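PDB 1HQZ: actin-binding protein from Saccharomyces cerevisiae, which binds actin filaments, with an N-terminal cofilin-homology domain, and recruits the ARP2/3 complex to their sides, where actin binding is required for its activation. Local coordinates for residues S51-F59 with L126-I135; E79-D89 with G113-E123. All coordinates share one frame; numbering follows the deposited sequence.

Contact 1 (S51-F59 with L126-I135)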
loop_
_atom_site.group_PDB
_atom_site.type_symbol
_atom_site.label_atom_id
_atom_site.label_comp_id
_atom_site.label_asym_id
_atom_site.label_seq_id
_atom_site.Cartn_x
_atom_site.Cartn_y
_atom_site.Cartn_z
ATOM N N SER A 51 -6.928 9.801 -6.685
ATOM C CA SER A 51 -8.201 9.244 -6.197
ATOM C C SER A 51 -8.101 7.910 -5.434
ATOM O O SER A 51 -7.588 6.914 -5.953
ATOM C CB SER A 51 -9.164 9.073 -7.379
ATOM O OG SER A 51 -10.240 8.224 -7.040
ATOM N N PHE A 52 -8.614 7.897 -4.205
ATOM C CA PHE A 52 -8.591 6.697 -3.362
ATOM C C PHE A 52 -9.422 5.602 -4.029
ATOM O O PHE A 52 -9.117 4.411 -3.924
ATOM C CB PHE A 52 -9.158 7.037 -1.977
ATOM C CG PHE A 52 -9.153 5.886 -1.000
ATOM C CD1 PHE A 52 -7.961 5.283 -0.615
ATOM C CD2 PHE A 52 -10.339 5.463 -0.398
ATOM C CE1 PHE A 52 -7.944 4.280 0.360
ATOM C CE2 PHE A 52 -10.335 4.463 0.577
ATOM C CZ PHE A 52 -9.136 3.871 0.957
ATOM N N HIS A 53 -10.477 6.019 -4.719
ATOM C CA HIS A 53 -11.341 5.079 -5.417
ATOM C C HIS A 53 -10.525 4.363 -6.507
ATOM O O HIS A 53 -10.660 3.155 -6.687
ATOM C CB HIS A 53 -12.547 5.826 -6.017
ATOM C CG HIS A 53 -13.502 4.945 -6.763
ATOM N ND1 HIS A 53 -13.484 4.823 -8.136
ATOM C CD2 HIS A 53 -14.485 4.123 -6.326
ATOM C CE1 HIS A 53 -14.415 3.963 -8.514
ATOM N NE2 HIS A 53 -15.037 3.524 -7.433
ATOM N N ASP A 54 -9.670 5.100 -7.220
ATOM C CA ASP A 54 -8.837 4.493 -8.269
ATOM C C ASP A 54 -7.835 3.516 -7.637
ATOM O O ASP A 54 -7.598 2.416 -8.145
ATOM C CB ASP A 54 -8.076 5.569 -9.048
ATOM C CG ASP A 54 -8.888 6.165 -10.194
ATOM O OD1 ASP A 54 -10.106 5.896 -10.300
ATOM O OD2 ASP A 54 -8.293 6.914 -10.994
ATOM N N PHE A 55 -7.261 3.935 -6.520
ATOM C CA PHE A 55 -6.296 3.135 -5.774
ATOM C C PHE A 55 -6.796 1.714 -5.541
ATOM O O PHE A 55 -6.132 0.732 -5.883
ATOM C CB PHE A 55 -6.023 3.829 -4.431
ATOM C CG PHE A 55 -5.153 3.040 -3.476
ATOM C CD1 PHE A 55 -3.884 2.597 -3.857
ATOM C CD2 PHE A 55 -5.577 2.816 -2.169
ATOM C CE1 PHE A 55 -3.049 1.951 -2.940
ATOM C CE2 PHE A 55 -4.762 2.173 -1.249
ATOM C CZ PHE A 55 -3.489 1.738 -1.635
ATOM N N LEU A 56 -7.991 1.606 -4.977
ATOM C CA LEU A 56 -8.561 0.303 -4.661
ATOM C C LEU A 56 -8.772 -0.612 -5.857
ATOM O O LEU A 56 -8.870 -1.831 -5.707
ATOM C CB LEU A 56 -9.864 0.495 -3.894
ATOM C CG LEU A 56 -9.642 1.270 -2.588
ATOM C CD1 LEU A 56 -10.982 1.574 -1.925
ATOM C CD2 LEU A 56 -8.743 0.458 -1.661
ATOM N N GLN A 57 -8.807 -0.028 -7.045
ATOM C CA GLN A 57 -9.006 -0.795 -8.268
ATOM C C GLN A 57 -7.730 -1.030 -9.063
ATOM O O GLN A 57 -7.782 -1.516 -10.191
ATOM C CB GLN A 57 -9.970 -0.055 -9.173
ATOM C CG GLN A 57 -11.336 0.171 -8.592
ATOM C CD GLN A 57 -12.224 0.826 -9.605
ATOM O OE1 GLN A 57 -12.157 2.040 -9.823
ATOM N NE2 GLN A 57 -13.044 0.026 -10.266
ATOM N N LEU A 58 -6.580 -0.702 -8.497
ATOM C CA LEU A 58 -5.360 -0.843 -9.275
ATOM C C LEU A 58 -4.409 -1.942 -8.871
ATOM O O LEU A 58 -3.257 -1.935 -9.302
ATOM C CB LEU A 58 -4.610 0.495 -9.303
ATOM C CG LEU A 58 -5.330 1.752 -9.794
ATOM C CD1 LEU A 58 -4.434 2.469 -10.801
ATOM C CD2 LEU A 58 -6.632 1.416 -10.478
ATOM N N PHE A 59 -4.871 -2.885 -8.056
ATOM C CA PHE A 59 -4.008 -3.987 -7.643
ATOM C C PHE A 59 -4.065 -5.135 -8.655
ATOM O O PHE A 59 -5.112 -5.392 -9.262
ATOM C CB PHE A 59 -4.392 -4.490 -6.247
ATOM C CG PHE A 59 -4.053 -3.523 -5.138
ATOM C CD1 PHE A 59 -4.988 -2.587 -4.699
ATOM C CD2 PHE A 59 -2.781 -3.534 -4.550
ATOM C CE1 PHE A 59 -4.667 -1.662 -3.678
ATOM C CE2 PHE A 59 -2.449 -2.629 -3.545
ATOM C CZ PHE A 59 -3.402 -1.684 -3.103
ATOM N N LEU A 126 -11.315 -4.793 -0.469
ATOM C CA LEU A 126 -11.025 -3.380 -0.679
ATOM C C LEU A 126 -12.284 -2.543 -0.927
ATOM O O LEU A 126 -12.330 -1.721 -1.844
ATOM C CB LEU A 126 -10.048 -3.223 -1.851
ATOM C CG LEU A 126 -8.686 -3.936 -1.747
ATOM C CD1 LEU A 126 -7.937 -3.848 -3.076
ATOM C CD2 LEU A 126 -7.859 -3.306 -0.638
ATOM N N ASP A 127 -13.312 -2.756 -0.113
ATOM C CA ASP A 127 -14.537 -1.975 -0.258
ATOM C C ASP A 127 -14.244 -0.583 0.286
ATOM O O ASP A 127 -13.842 -0.435 1.436
ATOM C CB ASP A 127 -15.683 -2.613 0.529
ATOM C CG ASP A 127 -16.907 -1.718 0.588
ATOM O OD1 ASP A 127 -17.497 -1.453 -0.484
ATOM O OD2 ASP A 127 -17.266 -1.269 1.701
ATOM N N GLU A 128 -14.451 0.435 -0.538
ATOM C CA GLU A 128 -14.160 1.808 -0.145
ATOM C C GLU A 128 -14.805 2.298 1.153
ATOM O O GLU A 128 -14.148 2.952 1.966
ATOM C CB GLU A 128 -14.499 2.770 -1.295
ATOM C CG GLU A 128 -14.193 4.228 -0.977
ATOM C CD GLU A 128 -14.139 5.114 -2.215
ATOM O OE1 GLU A 128 -14.748 4.748 -3.239
ATOM O OE2 GLU A 128 -13.494 6.186 -2.151
ATOM N N ASN A 129 -16.079 1.995 1.362
ATOM C CA ASN A 129 -16.742 2.447 2.584
ATOM C C ASN A 129 -16.226 1.745 3.833
ATOM O O ASN A 129 -16.071 2.361 4.885
ATOM C CB ASN A 129 -18.256 2.267 2.464
ATOM C CG ASN A 129 -18.880 3.281 1.526
ATOM O OD1 ASN A 129 -18.650 4.492 1.657
ATOM N ND2 ASN A 129 -19.676 2.800 0.576
ATOM N N GLU A 130 -15.975 0.451 3.717
ATOM C CA GLU A 130 -15.458 -0.322 4.830
ATOM C C GLU A 130 -14.108 0.263 5.277
ATOM O O GLU A 130 -13.842 0.415 6.472
ATOM C CB GLU A 130 -15.300 -1.780 4.386
ATOM C CG GLU A 130 -14.184 -2.548 5.078
ATOM C CD GLU A 130 -14.569 -3.067 6.445
ATOM O OE1 GLU A 130 -15.125 -2.289 7.253
ATOM O OE2 GLU A 130 -14.299 -4.258 6.711
ATOM N N LEU A 131 -13.266 0.609 4.307
ATOM C CA LEU A 131 -11.952 1.155 4.611
ATOM C C LEU A 131 -12.015 2.582 5.141
ATOM O O LEU A 131 -11.244 2.951 6.035
ATOM C CB LEU A 131 -11.049 1.085 3.371
ATOM C CG LEU A 131 -10.681 -0.324 2.872
ATOM C CD1 LEU A 131 -9.865 -0.218 1.598
ATOM C CD2 LEU A 131 -9.893 -1.065 3.930
ATOM N N LEU A 132 -12.920 3.391 4.596
ATOM C CA LEU A 132 -13.037 4.766 5.058
ATOM C C LEU A 132 -13.472 4.760 6.522
ATOM O O LEU A 132 -13.168 5.683 7.282
ATOM C CB LEU A 132 -14.040 5.545 4.193
ATOM C CG LEU A 132 -13.605 5.829 2.747
ATOM C CD1 LEU A 132 -14.697 6.585 2.023
ATOM C CD2 LEU A 132 -12.318 6.642 2.741
ATOM N N MET A 133 -14.172 3.700 6.916
ATOM C CA MET A 133 -14.637 3.553 8.292
ATOM C C MET A 133 -13.467 3.193 9.196
ATOM O O MET A 133 -13.320 3.746 10.287
ATOM C CB MET A 133 -15.690 2.457 8.383
ATOM C CG MET A 133 -16.227 2.273 9.776
ATOM S SD MET A 133 -17.279 0.833 9.874
ATOM C CE MET A 133 -16.027 -0.450 10.204
ATOM N N LYS A 134 -12.645 2.253 8.737
ATOM C CA LYS A 134 -11.470 1.831 9.497
ATOM C C LYS A 134 -10.522 3.011 9.673
ATOM O O LYS A 134 -9.911 3.183 10.730
ATOM C CB LYS A 134 -10.744 0.692 8.776
ATOM C CG LYS A 134 -11.525 -0.600 8.745
ATOM C CD LYS A 134 -10.666 -1.751 8.255
ATOM C CE LYS A 134 -11.430 -3.065 8.279
ATOM N NZ LYS A 134 -10.483 -4.216 8.172
ATOM N N ILE A 135 -10.413 3.830 8.631
ATOM C CA ILE A 135 -9.540 4.996 8.662
ATOM C C ILE A 135 -10.071 5.997 9.684
ATOM O O ILE A 135 -9.314 6.567 10.476
ATOM C CB ILE A 135 -9.450 5.631 7.249
ATOM C CG1 ILE A 135 -8.593 4.737 6.348
ATOM C CG2 ILE A 135 -8.881 7.037 7.323
ATOM C CD1 ILE A 135 -8.533 5.179 4.916
HETATM O O HOH W 1 -12.134 8.281 -3.830
#
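Glu128 OE2 and the backbone N of His53 share a water: the amide gives its hydrogen to the water at 2.9 Å from N, and the water in turn donates to OE2 at 3.0 Å. No direct hydrogen bond joins the two segments; the water links the first turn of helix 52-56 to the start of helix 128-136. Glu128 runs extended toward helix 52-56, its CG anti to the backbone N (chi1 -179°), which carries the carboxylate over to His53. There OE1 lies in the plane of the imidazole, 3.2 Å from His53 CD2, at the carbon edge of the ring. Next to this polar pair, Phe52 is a knob set among Glu128, Leu131, Leu132 and Ile135. Leu132 CD2 comes within 3.7 Å of Phe52 CE2, Leu131 CB meets the ring edge near CZ, and Leu56 CD1, from the same helix, lies over one face. Leu56 and Leu131 reach toward each other tip to tip, with 3.5 Å between Leu56 CD2 and Leu131 CD1. Leu126 CD1, just ahead of the second helix, touches both Leu56 O and the Phe59 ring, 3.6 Å from Phe59 CD1. The axes of the two helical segments are 11.3 Å apart at an angle of 116°, a spacing bridged by side chains. Both helices start with a capped turn: Ser51 OG accepts from Asp54 N, Asp127 OD2 from Glu130 N. In this corner of the ADF-homology fold the fit of Phe52 and the leucines probably sets how the helices sit, while the Glu128 carboxylate, reaching His53 through a ring C-H and a water, adds a weaker polar tie.

Contact 2 (E79-D89 with G113-E123)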
loop_
_atom_site.group_PDB
_atom_site.type_symbol
_atom_site.label_atom_id
_atom_site.label_comp_id
_atom_site.label_asym_id
_atom_site.label_seq_id
_atom_site.Cartn_x
_atom_site.Cartn_y
_atom_site.Cartn_z
ATOM N N GLU A 79 -6.374 13.821 7.890
ATOM C CA GLU A 79 -5.821 12.979 6.842
ATOM C C GLU A 79 -5.062 11.846 7.507
ATOM O O GLU A 79 -4.212 12.082 8.361
ATOM C CB GLU A 79 -4.857 13.782 5.975
ATOM C CG GLU A 79 -5.485 14.909 5.172
ATOM C CD GLU A 79 -6.127 14.425 3.894
ATOM O OE1 GLU A 79 -5.914 13.252 3.530
ATOM O OE2 GLU A 79 -6.836 15.220 3.247
ATOM N N LYS A 80 -5.370 10.617 7.121
ATOM C CA LYS A 80 -4.691 9.475 7.701
ATOM C C LYS A 80 -4.053 8.581 6.648
ATOM O O LYS A 80 -4.390 8.635 5.468
ATOM C CB LYS A 80 -5.661 8.689 8.581
ATOM C CG LYS A 80 -6.081 9.478 9.819
ATOM C CD LYS A 80 -7.102 8.732 10.638
ATOM C CE LYS A 80 -7.538 9.570 11.821
ATOM N NZ LYS A 80 -8.721 8.980 12.502
ATOM N N ILE A 81 -3.111 7.766 7.089
ATOM C CA ILE A 81 -2.397 6.891 6.183
ATOM C C ILE A 81 -2.808 5.429 6.327
ATOM O O ILE A 81 -2.881 4.884 7.443
ATOM C CB ILE A 81 -0.854 7.017 6.394
ATOM C CG1 ILE A 81 -0.324 8.365 5.880
ATOM C CG2 ILE A 81 -0.136 5.965 5.588
ATOM C CD1 ILE A 81 -1.032 9.575 6.367
ATOM N N ILE A 82 -3.087 4.798 5.194
ATOM C CA ILE A 82 -3.451 3.391 5.204
ATOM C C ILE A 82 -2.456 2.632 4.325
ATOM O O ILE A 82 -1.998 3.137 3.299
ATOM C CB ILE A 82 -4.903 3.168 4.692
ATOM C CG1 ILE A 82 -5.203 1.666 4.632
ATOM C CG2 ILE A 82 -5.094 3.818 3.325
ATOM C CD1 ILE A 82 -6.662 1.312 4.320
ATOM N N ILE A 83 -2.060 1.445 4.764
ATOM C CA ILE A 83 -1.168 0.645 3.955
ATOM C C ILE A 83 -1.919 -0.642 3.692
ATOM O O ILE A 83 -2.647 -1.140 4.558
ATOM C CB ILE A 83 0.162 0.337 4.652
ATOM C CG1 ILE A 83 -0.082 -0.394 5.970
ATOM C CG2 ILE A 83 0.918 1.624 4.881
ATOM C CD1 ILE A 83 1.192 -0.959 6.583
ATOM N N ILE A 84 -1.761 -1.164 2.485
ATOM C CA ILE A 84 -2.447 -2.384 2.108
ATOM C C ILE A 84 -1.486 -3.470 1.658
ATOM O O ILE A 84 -0.646 -3.248 0.797
ATOM C CB ILE A 84 -3.479 -2.096 0.984
ATOM C CG1 ILE A 84 -4.630 -1.272 1.568
ATOM C CG2 ILE A 84 -3.988 -3.398 0.372
ATOM C CD1 ILE A 84 -5.622 -0.798 0.558
ATOM N N GLY A 85 -1.608 -4.636 2.282
ATOM C CA GLY A 85 -0.794 -5.774 1.920
ATOM C C GLY A 85 -1.679 -6.622 1.023
ATOM O O GLY A 85 -2.598 -7.295 1.481
ATOM N N TRP A 86 -1.400 -6.566 -0.269
ATOM C CA TRP A 86 -2.161 -7.292 -1.275
ATOM C C TRP A 86 -1.480 -8.634 -1.574
ATOM O O TRP A 86 -0.365 -8.676 -2.101
ATOM C CB TRP A 86 -2.255 -6.400 -2.518
ATOM C CG TRP A 86 -2.867 -7.025 -3.712
ATOM C CD1 TRP A 86 -2.206 -7.576 -4.772
ATOM C CD2 TRP A 86 -4.262 -7.156 -3.995
ATOM N NE1 TRP A 86 -3.101 -8.032 -5.699
ATOM C CE2 TRP A 86 -4.371 -7.794 -5.251
ATOM C CE3 TRP A 86 -5.432 -6.797 -3.312
ATOM C CZ2 TRP A 86 -5.606 -8.086 -5.843
ATOM C CZ3 TRP A 86 -6.665 -7.084 -3.900
ATOM C CH2 TRP A 86 -6.738 -7.725 -5.157
ATOM N N CYS A 87 -2.155 -9.726 -1.218
ATOM C CA CYS A 87 -1.614 -11.072 -1.416
ATOM C C CYS A 87 -2.659 -11.963 -2.076
ATOM O O CYS A 87 -3.276 -12.788 -1.406
ATOM C CB CYS A 87 -1.213 -11.664 -0.055
ATOM S SG CYS A 87 -0.351 -13.256 -0.106
ATOM N N PRO A 88 -2.854 -11.823 -3.403
ATOM C CA PRO A 88 -3.832 -12.601 -4.180
ATOM C C PRO A 88 -3.482 -14.079 -4.290
ATOM O O PRO A 88 -2.309 -14.451 -4.247
ATOM C CB PRO A 88 -3.826 -11.900 -5.532
ATOM C CG PRO A 88 -2.379 -11.534 -5.685
ATOM C CD PRO A 88 -2.007 -11.012 -4.299
ATOM N N ASP A 89 -4.508 -14.916 -4.421
ATOM C CA ASP A 89 -4.308 -16.356 -4.522
ATOM C C ASP A 89 -3.404 -16.749 -5.683
ATOM O O ASP A 89 -2.579 -17.648 -5.545
ATOM C CB ASP A 89 -5.654 -17.088 -4.655
ATOM C CG ASP A 89 -6.528 -16.953 -3.413
ATOM O OD1 ASP A 89 -5.996 -16.613 -2.329
ATOM O OD2 ASP A 89 -7.752 -17.198 -3.513
ATOM N N GLY A 113 4.631 5.018 9.594
ATOM C CA GLY A 113 3.711 6.102 9.899
ATOM C C GLY A 113 2.272 5.902 9.464
ATOM O O GLY A 113 1.534 6.864 9.304
ATOM N N TYR A 114 1.870 4.652 9.280
ATOM C CA TYR A 114 0.509 4.343 8.852
ATOM C C TYR A 114 -0.449 4.328 10.035
ATOM O O TYR A 114 -0.056 4.025 11.165
ATOM C CB TYR A 114 0.476 2.981 8.150
ATOM C CG TYR A 114 0.957 1.840 9.015
ATOM C CD1 TYR A 114 0.086 1.176 9.877
ATOM C CD2 TYR A 114 2.301 1.465 9.013
ATOM C CE1 TYR A 114 0.538 0.167 10.722
ATOM C CE2 TYR A 114 2.769 0.461 9.859
ATOM C CZ TYR A 114 1.881 -0.183 10.710
ATOM O OH TYR A 114 2.346 -1.163 11.556
ATOM N N HIS A 115 -1.704 4.671 9.778
ATOM C CA HIS A 115 -2.693 4.660 10.838
ATOM C C HIS A 115 -3.498 3.379 10.771
ATOM O O HIS A 115 -3.951 2.870 11.797
ATOM C CB HIS A 115 -3.635 5.856 10.724
ATOM C CG HIS A 115 -2.945 7.171 10.878
ATOM N ND1 HIS A 115 -2.403 7.853 9.810
ATOM C CD2 HIS A 115 -2.661 7.905 11.979
ATOM C CE1 HIS A 115 -1.816 8.953 10.247
ATOM N NE2 HIS A 115 -1.957 9.009 11.561
ATOM N N VAL A 116 -3.654 2.857 9.557
ATOM C CA VAL A 116 -4.423 1.637 9.330
ATOM C C VAL A 116 -3.662 0.651 8.447
ATOM O O VAL A 116 -3.056 1.039 7.443
ATOM C CB VAL A 116 -5.756 1.958 8.647
ATOM C CG1 VAL A 116 -6.568 0.686 8.467
ATOM C CG2 VAL A 116 -6.532 2.965 9.473
ATOM N N GLN A 117 -3.696 -0.621 8.835
ATOM C CA GLN A 117 -3.030 -1.678 8.087
ATOM C C GLN A 117 -4.050 -2.750 7.741
ATOM O O GLN A 117 -4.688 -3.309 8.624
ATOM C CB GLN A 117 -1.902 -2.313 8.905
ATOM C CG GLN A 117 -1.200 -3.438 8.155
ATOM C CD GLN A 117 -0.082 -4.112 8.943
ATOM O OE1 GLN A 117 0.625 -4.958 8.410
ATOM N NE2 GLN A 117 0.078 -3.746 10.205
ATOM N N VAL A 118 -4.179 -3.042 6.449
ATOM C CA VAL A 118 -5.121 -4.033 5.965
ATOM C C VAL A 118 -4.466 -5.082 5.071
ATOM O O VAL A 118 -3.554 -4.785 4.308
ATOM C CB VAL A 118 -6.271 -3.362 5.153
ATOM C CG1 VAL A 118 -7.140 -4.428 4.498
ATOM C CG2 VAL A 118 -7.131 -2.505 6.073
ATOM N N THR A 119 -4.937 -6.317 5.193
ATOM C CA THR A 119 -4.464 -7.418 4.372
ATOM C C THR A 119 -5.613 -7.694 3.391
ATOM O O THR A 119 -6.777 -7.818 3.794
ATOM C CB THR A 119 -4.172 -8.677 5.213
ATOM O OG1 THR A 119 -2.998 -8.464 6.015
ATOM C CG2 THR A 119 -3.942 -9.878 4.300
ATOM N N ALA A 120 -5.292 -7.755 2.102
ATOM C CA ALA A 120 -6.311 -7.987 1.086
ATOM C C ALA A 120 -5.914 -9.075 0.097
ATOM O O ALA A 120 -4.735 -9.260 -0.186
ATOM C CB ALA A 120 -6.587 -6.687 0.344
ATOM N N ARG A 121 -6.914 -9.773 -0.433
ATOM C CA ARG A 121 -6.721 -10.857 -1.398
ATOM C C ARG A 121 -7.466 -10.602 -2.706
ATOM O O ARG A 121 -7.065 -11.090 -3.759
ATOM C CB ARG A 121 -7.220 -12.175 -0.824
ATOM C CG ARG A 121 -6.333 -12.796 0.220
ATOM C CD ARG A 121 -7.000 -14.037 0.784
ATOM N NE ARG A 121 -7.582 -14.864 -0.274
ATOM C CZ ARG A 121 -8.880 -15.123 -0.390
ATOM N NH1 ARG A 121 -9.742 -14.626 0.490
ATOM N NH2 ARG A 121 -9.319 -15.868 -1.397
ATOM N N ASP A 122 -8.563 -9.857 -2.630
ATOM C CA ASP A 122 -9.360 -9.546 -3.808
ATOM C C ASP A 122 -10.136 -8.245 -3.591
ATOM O O ASP A 122 -10.066 -7.637 -2.516
ATOM C CB ASP A 122 -10.327 -10.694 -4.103
ATOM C CG ASP A 122 -11.308 -10.922 -2.979
ATOM O OD1 ASP A 122 -12.156 -10.037 -2.748
ATOM O OD2 ASP A 122 -11.230 -11.979 -2.319
ATOM N N GLU A 123 -10.887 -7.830 -4.607
ATOM C CA GLU A 123 -11.645 -6.586 -4.532
ATOM C C GLU A 123 -12.621 -6.482 -3.369
ATOM O O GLU A 123 -12.888 -5.383 -2.888
ATOM C CB GLU A 123 -12.383 -6.328 -5.849
ATOM C CG GLU A 123 -11.477 -5.855 -6.987
ATOM C CD GLU A 123 -10.824 -6.997 -7.749
ATOM O OE1 GLU A 123 -10.140 -7.838 -7.121
ATOM O OE2 GLU A 123 -10.999 -7.052 -8.989
HETATM O O HOH W 2 -6.727 -13.850 -5.066
#
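The imidazole of His115 has Lys80 CG over one face, a CH-pi contact 4.1 Å from the ring centroid, while the N-H of Ile81 points at ND1 on its edge. That bond is nearly straight (175°), at 2.8 Å from Ile81 N to His115 ND1, with the donor tilted somewhat out of the ring plane. Tyr114 offers a face to Ile83 CD1, which sits 3.7 Å from the ring centroid; chi1 of 58° swings Ile83 CG1 between its own backbone N and carbonyl carbon, and CD1 extends from there to the ring. At the far end Trp86 takes Arg121 O over one face and Glu123 OE1 near its edge, and its CE3 packs on Ala120 CB; its NE1 donates to Asp60 O. Strands 80-86 and 116-120 are parallel neighbours, the two strands of a beta-alpha-beta unit whose crossover is helix 93-110. Their hydrogen bonds alternate from Ile83 N to Val116 O through to Cys87 N to Ala120 O. Where the pairing begins, Ile81 O is gripped by two amides, His115 N at 2.6 Å and Val116 N at 3.0 Å. An alanine in place of His115 would remove the ring acceptor and is likely to leave the Ile81 amide without its mate and uncover the Lys80 methylenes. Beyond the strands, Arg121 meets Asp89 side-on in a salt bridge, NE to OD1 and NH2 to OD2 (2.9 Å), both from the syn side but tilted out of the carboxylate plane, while the oxygens lie in the guanidinium plane; the two planes are 22° apart.

In the fold
Contact 2 lies nearer the middle of the domain and builds the sheet itself, whereas contact 1 sits toward the periphery and joins two helices packed on one side of that sheet. Backbone hydrogen bonds dominate contact 2, with salt bridge and histidine at its ends; leucine and phenylalanine packing dominates contact 1. They meet along the sheet face bearing Ile82, Ile84 and Trp86: Leu126 rests on Ile84 and Trp86, Phe59 stacks on Trp86, and Ile135 O probably accepts from Lys80 NZ. Residues 121-127 connect strand 116-120 to helix 128-136, and contact 2 is nested within the loop that contact 1 closes.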